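Local structure of tail spike protein (Acinetobacter phage vB_AbaP_AS12, 6EU4) at the interface of chains A and B. The protein forms the trimeric tailspike of an Acinetobacter baumannii phage, which probably recognises and degrades the capsular polysaccharide of the host cell. Sequence-based numbering; all coordinates share one arbitrary frame. Chains: chain A/B, Tail spike protein.

Contact 1: the interface of chains A and B. Residues chain A 568-569, 573; chain B 567, 573, 575, 582.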
loop_
_atom_site.group_PDB
_atom_site.type_symbol
_atom_site.label_atom_id
_atom_site.label_comp_id
_atom_site.label_asym_id
_atom_site.label_seq_id
_atom_site.Cartn_x
_atom_site.Cartn_y
_atom_site.Cartn_z
ATOM N N HIS A 568 -34.876 -12.834 -47.787
ATOM C CA HIS A 568 -33.601 -13.453 -48.138
ATOM C C HIS A 568 -33.852 -14.620 -49.083
ATOM O O HIS A 568 -34.999 -15.022 -49.312
ATOM C CB HIS A 568 -32.855 -13.932 -46.895
ATOM C CG HIS A 568 -33.601 -14.974 -46.129
ATOM N ND1 HIS A 568 -33.551 -16.316 -46.449
ATOM C CD2 HIS A 568 -34.435 -14.869 -45.065
ATOM C CE1 HIS A 568 -34.305 -16.994 -45.601
ATOM N NE2 HIS A 568 -34.862 -16.137 -44.758
ATOM N N TYR A 569 -32.760 -15.182 -49.621
ATOM C CA TYR A 569 -32.891 -16.050 -50.792
ATOM C C TYR A 569 -33.316 -17.474 -50.457
ATOM O O TYR A 569 -33.550 -18.261 -51.379
ATOM C CB TYR A 569 -31.595 -16.052 -51.622
ATOM C CG TYR A 569 -30.475 -17.021 -51.271
ATOM C CD1 TYR A 569 -30.258 -17.477 -49.970
ATOM C CD2 TYR A 569 -29.600 -17.449 -52.266
ATOM C CE1 TYR A 569 -29.211 -18.344 -49.679
ATOM C CE2 TYR A 569 -28.552 -18.311 -51.977
ATOM C CZ TYR A 569 -28.368 -18.752 -50.688
ATOM O OH TYR A 569 -27.332 -19.606 -50.419
ATOM N N LEU A 573 -41.235 -14.497 -50.393
ATOM C CA LEU A 573 -41.412 -13.096 -50.004
ATOM C C LEU A 573 -42.901 -12.873 -49.767
ATOM O O LEU A 573 -43.652 -12.608 -50.711
ATOM C CB LEU A 573 -40.868 -12.152 -51.073
ATOM C CG LEU A 573 -39.349 -12.125 -51.286
ATOM C CD1 LEU A 573 -38.884 -13.341 -52.050
ATOM C CD2 LEU A 573 -38.964 -10.856 -52.041
ATOM N N TYR B 567 -31.610 -10.084 -49.445
ATOM C CA TYR B 567 -32.043 -9.336 -50.615
ATOM C C TYR B 567 -32.026 -7.837 -50.315
ATOM O O TYR B 567 -32.456 -7.406 -49.245
ATOM C CB TYR B 567 -33.459 -9.767 -51.006
ATOM C CG TYR B 567 -33.637 -11.156 -51.616
ATOM C CD1 TYR B 567 -32.693 -11.704 -52.475
ATOM C CD2 TYR B 567 -34.808 -11.881 -51.386
ATOM C CE1 TYR B 567 -32.894 -12.952 -53.063
ATOM C CE2 TYR B 567 -35.026 -13.128 -51.982
ATOM C CZ TYR B 567 -34.074 -13.649 -52.823
ATOM O OH TYR B 567 -34.306 -14.879 -53.416
ATOM N N LEU B 573 -32.769 -10.545 -57.245
ATOM C CA LEU B 573 -33.268 -11.466 -56.227
ATOM C C LEU B 573 -33.207 -12.858 -56.841
ATOM O O LEU B 573 -34.116 -13.262 -57.564
ATOM C CB LEU B 573 -34.690 -11.090 -55.788
ATOM C CG LEU B 573 -34.823 -9.773 -55.005
ATOM C CD1 LEU B 573 -34.782 -8.555 -55.910
ATOM C CD2 LEU B 573 -36.113 -9.802 -54.240
ATOM N N PRO B 575 -33.148 -16.733 -56.088
ATOM C CA PRO B 575 -33.401 -17.676 -54.992
ATOM C C PRO B 575 -32.343 -18.771 -54.875
ATOM O O PRO B 575 -31.635 -19.123 -55.822
ATOM C CB PRO B 575 -34.777 -18.266 -55.330
ATOM C CG PRO B 575 -35.060 -17.881 -56.754
ATOM C CD PRO B 575 -34.255 -16.675 -57.062
ATOM N N ASP B 582 -41.804 -18.395 -53.554
ATOM C CA ASP B 582 -42.840 -17.611 -54.209
ATOM C C ASP B 582 -42.638 -16.124 -53.947
ATOM O O ASP B 582 -42.072 -15.722 -52.934
ATOM C CB ASP B 582 -44.230 -17.992 -53.700
ATOM C CG ASP B 582 -44.663 -19.393 -54.110
ATOM O OD1 ASP B 582 -44.186 -19.906 -55.145
ATOM O OD2 ASP B 582 -45.515 -19.963 -53.388
#

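Contact 2: the interface of chains A and B. Residues chain A 593-595, 597-599; chain B 583, 595, 599-601.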
loop_
_atom_site.group_PDB
_atom_site.type_symbol
_atom_site.label_atom_id
_atom_site.label_comp_id
_atom_site.label_asym_id
_atom_site.label_seq_id
_atom_site.Cartn_x
_atom_site.Cartn_y
_atom_site.Cartn_z
ATOM N N ALA A 593 -38.364 -10.832 -64.987
ATOM C CA ALA A 593 -38.830 -11.716 -63.931
ATOM C C ALA A 593 -38.881 -13.119 -64.502
ATOM O O ALA A 593 -39.437 -13.334 -65.588
ATOM C CB ALA A 593 -40.211 -11.307 -63.404
ATOM N N TYR A 594 -38.303 -14.061 -63.780
ATOM C CA TYR A 594 -38.230 -15.449 -64.213
ATOM C C TYR A 594 -39.082 -16.259 -63.251
ATOM O O TYR A 594 -38.711 -16.447 -62.083
ATOM C CB TYR A 594 -36.784 -15.938 -64.254
ATOM C CG TYR A 594 -35.960 -15.190 -65.270
ATOM C CD1 TYR A 594 -35.296 -14.019 -64.922
ATOM C CD2 TYR A 594 -35.874 -15.631 -66.591
ATOM C CE1 TYR A 594 -34.548 -13.313 -65.858
ATOM C CE2 TYR A 594 -35.132 -14.931 -67.538
ATOM C CZ TYR A 594 -34.470 -13.770 -67.158
ATOM O OH TYR A 594 -33.733 -13.054 -68.076
ATOM N N LEU A 595 -40.239 -16.698 -63.739
ATOM C CA LEU A 595 -41.158 -17.536 -62.990
ATOM C C LEU A 595 -41.278 -18.891 -63.670
ATOM O O LEU A 595 -41.222 -18.992 -64.900
ATOM C CB LEU A 595 -42.553 -16.899 -62.893
ATOM C CG LEU A 595 -42.600 -15.438 -62.438
ATOM C CD1 LEU A 595 -44.048 -14.974 -62.333
ATOM C CD2 LEU A 595 -41.866 -15.225 -61.120
ATOM N N ASN A 597 -44.075 -20.535 -63.418
ATOM C CA ASN A 597 -45.463 -20.521 -63.853
ATOM C C ASN A 597 -45.916 -19.092 -64.108
ATOM O O ASN A 597 -45.308 -18.129 -63.639
ATOM C CB ASN A 597 -46.375 -21.169 -62.810
ATOM C CG ASN A 597 -45.871 -22.516 -62.360
ATOM O OD1 ASN A 597 -45.255 -22.650 -61.298
ATOM N ND2 ASN A 597 -46.112 -23.522 -63.171
ATOM N N ALA A 598 -47.011 -18.963 -64.850
ATOM C CA ALA A 598 -47.586 -17.651 -65.097
ATOM C C ALA A 598 -48.030 -17.001 -63.790
ATOM O O ALA A 598 -48.430 -17.675 -62.833
ATOM C CB ALA A 598 -48.772 -17.767 -66.060
ATOM N N VAL A 599 -47.930 -15.667 -63.756
ATOM C CA VAL A 599 -48.395 -14.892 -62.614
ATOM C C VAL A 599 -49.827 -15.259 -62.272
ATOM O O VAL A 599 -50.681 -15.390 -63.154
ATOM C CB VAL A 599 -48.289 -13.386 -62.912
ATOM C CG1 VAL A 599 -49.015 -12.577 -61.836
ATOM C CG2 VAL A 599 -46.822 -12.956 -63.000
ATOM N N LEU B 583 -43.164 -15.316 -54.860
ATOM C CA LEU B 583 -43.408 -13.898 -54.624
ATOM C C LEU B 583 -44.863 -13.760 -54.186
ATOM O O LEU B 583 -45.780 -13.903 -54.999
ATOM C CB LEU B 583 -43.128 -13.082 -55.881
ATOM C CG LEU B 583 -41.673 -13.066 -56.364
ATOM C CD1 LEU B 583 -41.602 -12.576 -57.800
ATOM C CD2 LEU B 583 -40.808 -12.203 -55.441
ATOM N N LEU B 595 -42.403 -4.101 -64.294
ATOM C CA LEU B 595 -41.296 -4.711 -65.022
ATOM C C LEU B 595 -41.069 -3.970 -66.331
ATOM O O LEU B 595 -42.014 -3.486 -66.974
ATOM C CB LEU B 595 -41.563 -6.182 -65.341
ATOM C CG LEU B 595 -42.061 -7.066 -64.204
ATOM C CD1 LEU B 595 -42.204 -8.485 -64.710
ATOM C CD2 LEU B 595 -41.136 -7.026 -63.015
ATOM N N VAL B 599 -43.159 -10.856 -68.184
ATOM C CA VAL B 599 -42.608 -11.946 -67.390
ATOM C C VAL B 599 -42.098 -13.032 -68.321
ATOM O O VAL B 599 -42.709 -13.340 -69.354
ATOM C CB VAL B 599 -43.670 -12.498 -66.422
ATOM C CG1 VAL B 599 -43.204 -13.811 -65.795
ATOM C CG2 VAL B 599 -43.982 -11.478 -65.332
ATOM N N THR B 600 -40.968 -13.623 -67.957
ATOM C CA THR B 600 -40.436 -14.789 -68.652
ATOM C C THR B 600 -40.917 -16.031 -67.910
ATOM O O THR B 600 -40.488 -16.287 -66.781
ATOM C CB THR B 600 -38.910 -14.728 -68.698
ATOM O OG1 THR B 600 -38.496 -13.518 -69.347
ATOM C CG2 THR B 600 -38.331 -15.936 -69.449
ATOM N N VAL B 601 -41.823 -16.790 -68.522
ATOM C CA VAL B 601 -42.342 -18.007 -67.903
ATOM C C VAL B 601 -41.495 -19.177 -68.393
ATOM O O VAL B 601 -41.558 -19.560 -69.565
ATOM C CB VAL B 601 -43.827 -18.219 -68.215
ATOM C CG1 VAL B 601 -44.299 -19.569 -67.677
ATOM C CG2 VAL B 601 -44.668 -17.086 -67.619
HETATM O O HOH W 1 -38.937 -11.067 -67.990
#

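Contact 3: the interface of chains A and B. Residues chain A 567, 573, 575, 581-583; chain B 583, 590-593.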
loop_
_atom_site.group_PDB
_atom_site.type_symbol
_atom_site.label_atom_id
_atom_site.label_comp_id
_atom_site.label_asym_id
_atom_site.label_seq_id
_atom_site.Cartn_x
_atom_site.Cartn_y
_atom_site.Cartn_z
ATOM N N TYR A 567 -36.248 -10.097 -46.026
ATOM C CA TYR A 567 -36.342 -10.989 -47.169
ATOM C C TYR A 567 -34.959 -11.528 -47.526
ATOM O O TYR A 567 -33.976 -10.781 -47.562
ATOM C CB TYR A 567 -36.931 -10.237 -48.360
ATOM C CG TYR A 567 -38.409 -9.903 -48.320
ATOM C CD1 TYR A 567 -39.336 -10.764 -47.755
ATOM C CD2 TYR A 567 -38.875 -8.749 -48.934
ATOM C CE1 TYR A 567 -40.705 -10.477 -47.791
ATOM C CE2 TYR A 567 -40.228 -8.442 -48.965
ATOM C CZ TYR A 567 -41.142 -9.309 -48.392
ATOM O OH TYR A 567 -42.490 -9.009 -48.459
ATOM N N LEU A 573 -41.235 -14.497 -50.393
ATOM C CA LEU A 573 -41.412 -13.096 -50.004
ATOM C C LEU A 573 -42.901 -12.873 -49.767
ATOM O O LEU A 573 -43.652 -12.608 -50.711
ATOM C CB LEU A 573 -40.868 -12.152 -51.073
ATOM C CG LEU A 573 -39.349 -12.125 -51.286
ATOM C CD1 LEU A 573 -38.884 -13.341 -52.050
ATOM C CD2 LEU A 573 -38.964 -10.856 -52.041
ATOM N N PRO A 575 -45.590 -10.520 -48.048
ATOM C CA PRO A 575 -45.712 -9.186 -47.441
ATOM C C PRO A 575 -46.483 -9.211 -46.133
ATOM O O PRO A 575 -47.333 -10.074 -45.888
ATOM C CB PRO A 575 -46.487 -8.376 -48.491
ATOM C CG PRO A 575 -46.497 -9.155 -49.702
ATOM C CD PRO A 575 -46.238 -10.588 -49.362
ATOM N N TYR A 581 -48.060 -3.628 -50.918
ATOM C CA TYR A 581 -46.683 -3.367 -51.307
ATOM C C TYR A 581 -46.439 -3.801 -52.747
ATOM O O TYR A 581 -47.070 -4.735 -53.254
ATOM C CB TYR A 581 -45.719 -4.085 -50.359
ATOM C CG TYR A 581 -45.912 -3.655 -48.913
ATOM C CD1 TYR A 581 -45.533 -2.383 -48.490
ATOM C CD2 TYR A 581 -46.498 -4.504 -47.984
ATOM C CE1 TYR A 581 -45.714 -1.971 -47.168
ATOM C CE2 TYR A 581 -46.685 -4.102 -46.654
ATOM C CZ TYR A 581 -46.300 -2.836 -46.258
ATOM O OH TYR A 581 -46.488 -2.435 -44.948
ATOM N N ASP A 582 -45.523 -3.099 -53.409
ATOM C CA ASP A 582 -45.268 -3.287 -54.828
ATOM C C ASP A 582 -43.906 -3.926 -55.055
ATOM O O ASP A 582 -42.987 -3.772 -54.244
ATOM C CB ASP A 582 -45.285 -1.959 -55.591
ATOM C CG ASP A 582 -46.651 -1.301 -55.644
ATOM O OD1 ASP A 582 -47.685 -2.001 -55.534
ATOM O OD2 ASP A 582 -46.676 -0.058 -55.849
ATOM N N LEU A 583 -43.805 -4.648 -56.173
ATOM C CA LEU A 583 -42.529 -5.044 -56.763
ATOM C C LEU A 583 -42.186 -3.995 -57.813
ATOM O O LEU A 583 -42.822 -3.931 -58.871
ATOM C CB LEU A 583 -42.625 -6.434 -57.387
ATOM C CG LEU A 583 -42.972 -7.537 -56.396
ATOM C CD1 LEU A 583 -43.410 -8.784 -57.117
ATOM C CD2 LEU A 583 -41.804 -7.820 -55.479
ATOM N N LEU B 583 -43.164 -15.316 -54.860
ATOM C CA LEU B 583 -43.408 -13.898 -54.624
ATOM C C LEU B 583 -44.863 -13.760 -54.186
ATOM O O LEU B 583 -45.780 -13.903 -54.999
ATOM C CB LEU B 583 -43.128 -13.082 -55.881
ATOM C CG LEU B 583 -41.673 -13.066 -56.364
ATOM C CD1 LEU B 583 -41.602 -12.576 -57.800
ATOM C CD2 LEU B 583 -40.808 -12.203 -55.441
ATOM N N PHE B 590 -48.698 -9.146 -53.519
ATOM C CA PHE B 590 -48.150 -7.845 -53.865
ATOM C C PHE B 590 -49.179 -7.092 -54.694
ATOM O O PHE B 590 -49.880 -7.682 -55.519
ATOM C CB PHE B 590 -46.839 -7.980 -54.633
ATOM C CG PHE B 590 -45.684 -8.390 -53.763
ATOM C CD1 PHE B 590 -45.018 -7.454 -52.991
ATOM C CD2 PHE B 590 -45.279 -9.714 -53.699
ATOM C CE1 PHE B 590 -43.948 -7.834 -52.170
ATOM C CE2 PHE B 590 -44.218 -10.100 -52.891
ATOM C CZ PHE B 590 -43.550 -9.159 -52.120
ATOM N N ARG B 591 -49.272 -5.784 -54.457
ATOM C CA ARG B 591 -50.321 -4.972 -55.067
ATOM C C ARG B 591 -50.117 -4.849 -56.572
ATOM O O ARG B 591 -51.000 -5.207 -57.365
ATOM C CB ARG B 591 -50.350 -3.590 -54.402
ATOM C CG ARG B 591 -51.368 -2.633 -55.027
ATOM C CD ARG B 591 -51.337 -1.294 -54.334
ATOM N NE ARG B 591 -50.020 -0.665 -54.399
ATOM C CZ ARG B 591 -49.735 0.499 -53.830
ATOM N NH1 ARG B 591 -50.674 1.160 -53.162
ATOM N NH2 ARG B 591 -48.518 1.009 -53.932
ATOM N N ASN B 592 -48.965 -4.316 -56.983
ATOM C CA ASN B 592 -48.609 -4.149 -58.385
ATOM C C ASN B 592 -47.176 -4.619 -58.581
ATOM O O ASN B 592 -46.403 -4.701 -57.630
ATOM C CB ASN B 592 -48.721 -2.687 -58.840
ATOM C CG ASN B 592 -50.150 -2.279 -59.158
ATOM O OD1 ASN B 592 -50.808 -2.897 -59.987
ATOM N ND2 ASN B 592 -50.629 -1.234 -58.498
ATOM N N ALA B 593 -46.822 -4.915 -59.831
ATOM C CA ALA B 593 -45.444 -5.224 -60.183
ATOM C C ALA B 593 -45.093 -4.450 -61.440
ATOM O O ALA B 593 -45.845 -4.483 -62.418
ATOM C CB ALA B 593 -45.244 -6.724 -60.399
HETATM O O HOH W 2 -48.658 0.874 -57.493
#

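Contact 1: the interface of chains A and B
The backbone amide of A:Leu573 donates to the carbonyl oxygen of B:Asp582, with N and O 2.9 Å apart. It links two chains of the homotrimeric phage tailspike near the end of the modelled chain. The phenol ring of B:Tyr567 lies under the backbone of the neighbouring chain. The carbonyl carbon C of A:His568 sits over one face, 3.8 Å from the ring centroid and displaced toward the rim, and the amide nitrogen of A:Tyr569 covers the same face farther along. CB of B:Leu573, from the ring's own chain, packs on the opposite face, so the ring is clamped between a peptide of one subunit and an aliphatic chain of the other. The phenol tip passes beneath A:Tyr569, with CZ 3.4 Å from CA of that residue. In A:Tyr569, CG stands between the backbone N and the carbonyl carbon (chi1 86°), which swings its own ring off B:Tyr567, leaving CB of A:Tyr569 near the phenol and the ring's CD2 near the backbone C of B:Pro575. The two copies of Leu573 cross obliquely and meet branch to branch, CD2 of A:Leu573 lying 3.8 Å from CD2 of B:Leu573. CD1 of A:Leu573 instead touches the rim of B:Tyr567 at CE2, 3.9 Å away.

Contact 2: the interface of chains A and B
A:Ala593 and A:Leu595 bracket B:Thr600 through its backbone, forming a short parallel beta pairing between strand 594-595 of chain A and strand 600-601 of chain B. The amide of B:Thr600 donates to the carbonyl oxygen of A:Ala593, N to O 2.8 Å, and the amide of A:Leu595 donates to the carbonyl oxygen of B:Thr600, N to O 3.1 Å. The side chains of A:Tyr594 and B:Thr600 lie alongside each other and point the same way. CG2 of B:Thr600, anti to its backbone N, rests against the ring of A:Tyr594 near CD2, 3.8 Å away, displaced from the ring plane. Its hydroxyl OG1 takes the other branch, beside the backbone N (chi1 -58°), and contacts a water at 2.8 Å from OG1 that also bonds N of A:Ala593. Away from this pair, the side chain of B:Val599 crosses that of A:Leu595 at about a right angle, and its CG1 touches CD1 of A:Leu595 at 3.7 Å. The other branch, CG2, meets CG2 of A:Val599. CB of A:Ala593 abuts CD1 of B:Leu595 at 3.7 Å, while farther along the strand CG2 of B:Val601 packs on CA of A:Ala598. Backbone pairing and interleaved aliphatic branches thus tie neighbouring subunits together near the end of the modelled chains, probably helping keep the trimer closed there.

Contact 3: the interface of chains A and B
This is an interface between neighbouring copies in the homotrimer, where A:Tyr581, A:Asp582 and A:Leu583 pair in parallel, beta-bridge fashion, with B:Phe590 to B:Ala593 and join two subunits through a sandwiched aromatic ring, backbone bonds and a salt bridge. On the ring of B:Phe590, CD2 of A:Leu583 stands over the centre of one face, 3.9 Å from the centroid, and CG of A:Pro575 over the centre of the other at 3.8 Å. The carbonyl carbon of A:Tyr581 lies at the ring's edge. The phenol oxygen OH of A:Tyr567 comes tip to tip with CZ of B:Phe590. Next to the ring, the amide of B:Arg591 donates to the carbonyl oxygen of A:Tyr581 (N to O 2.7 Å), and A:Leu583 N donates to the carbonyl oxygen of B:Asn592. B:Arg591 grips the carboxylate of A:Asp582 side-on, NE reaching OD1 and NH2 reaching OD2, each at 2.9 Å. NE meets OD1 on the syn side but 28° out of the carboxylate plane, whereas NH2 approaches OD2 from above that plane; carboxylate and guanidinium are turned 40° apart. A bend at chi3 (59°) in an otherwise extended arginine brings the guanidinium edge to the acid. Water joins OD2 of A:Asp582 to ND2 of B:Asn592, and the amide of B:Asn592 adds a weak bond to OD1. The paired charges and sandwiched ring probably set the register in which the subunits associate.

The three contacts form one compact region at the C-terminal end of the modelled spike, with C-alpha centres about 14 Å apart for contacts 1 and 2, 12 Å for contacts 1 and 3, and 13 Å for contacts 2 and 3. A:Leu573 belongs to both contacts 1 and 3, and B:Leu583 to both contacts 2 and 3, so contact 3 is joined by shared leucines to each of the others. Successive stretches of one chain, from residue 567 to 601, thus meet the neighbouring subunit repeatedly. With three copies in the assembly, this probably winds the three chains together at the end of the modelled spike.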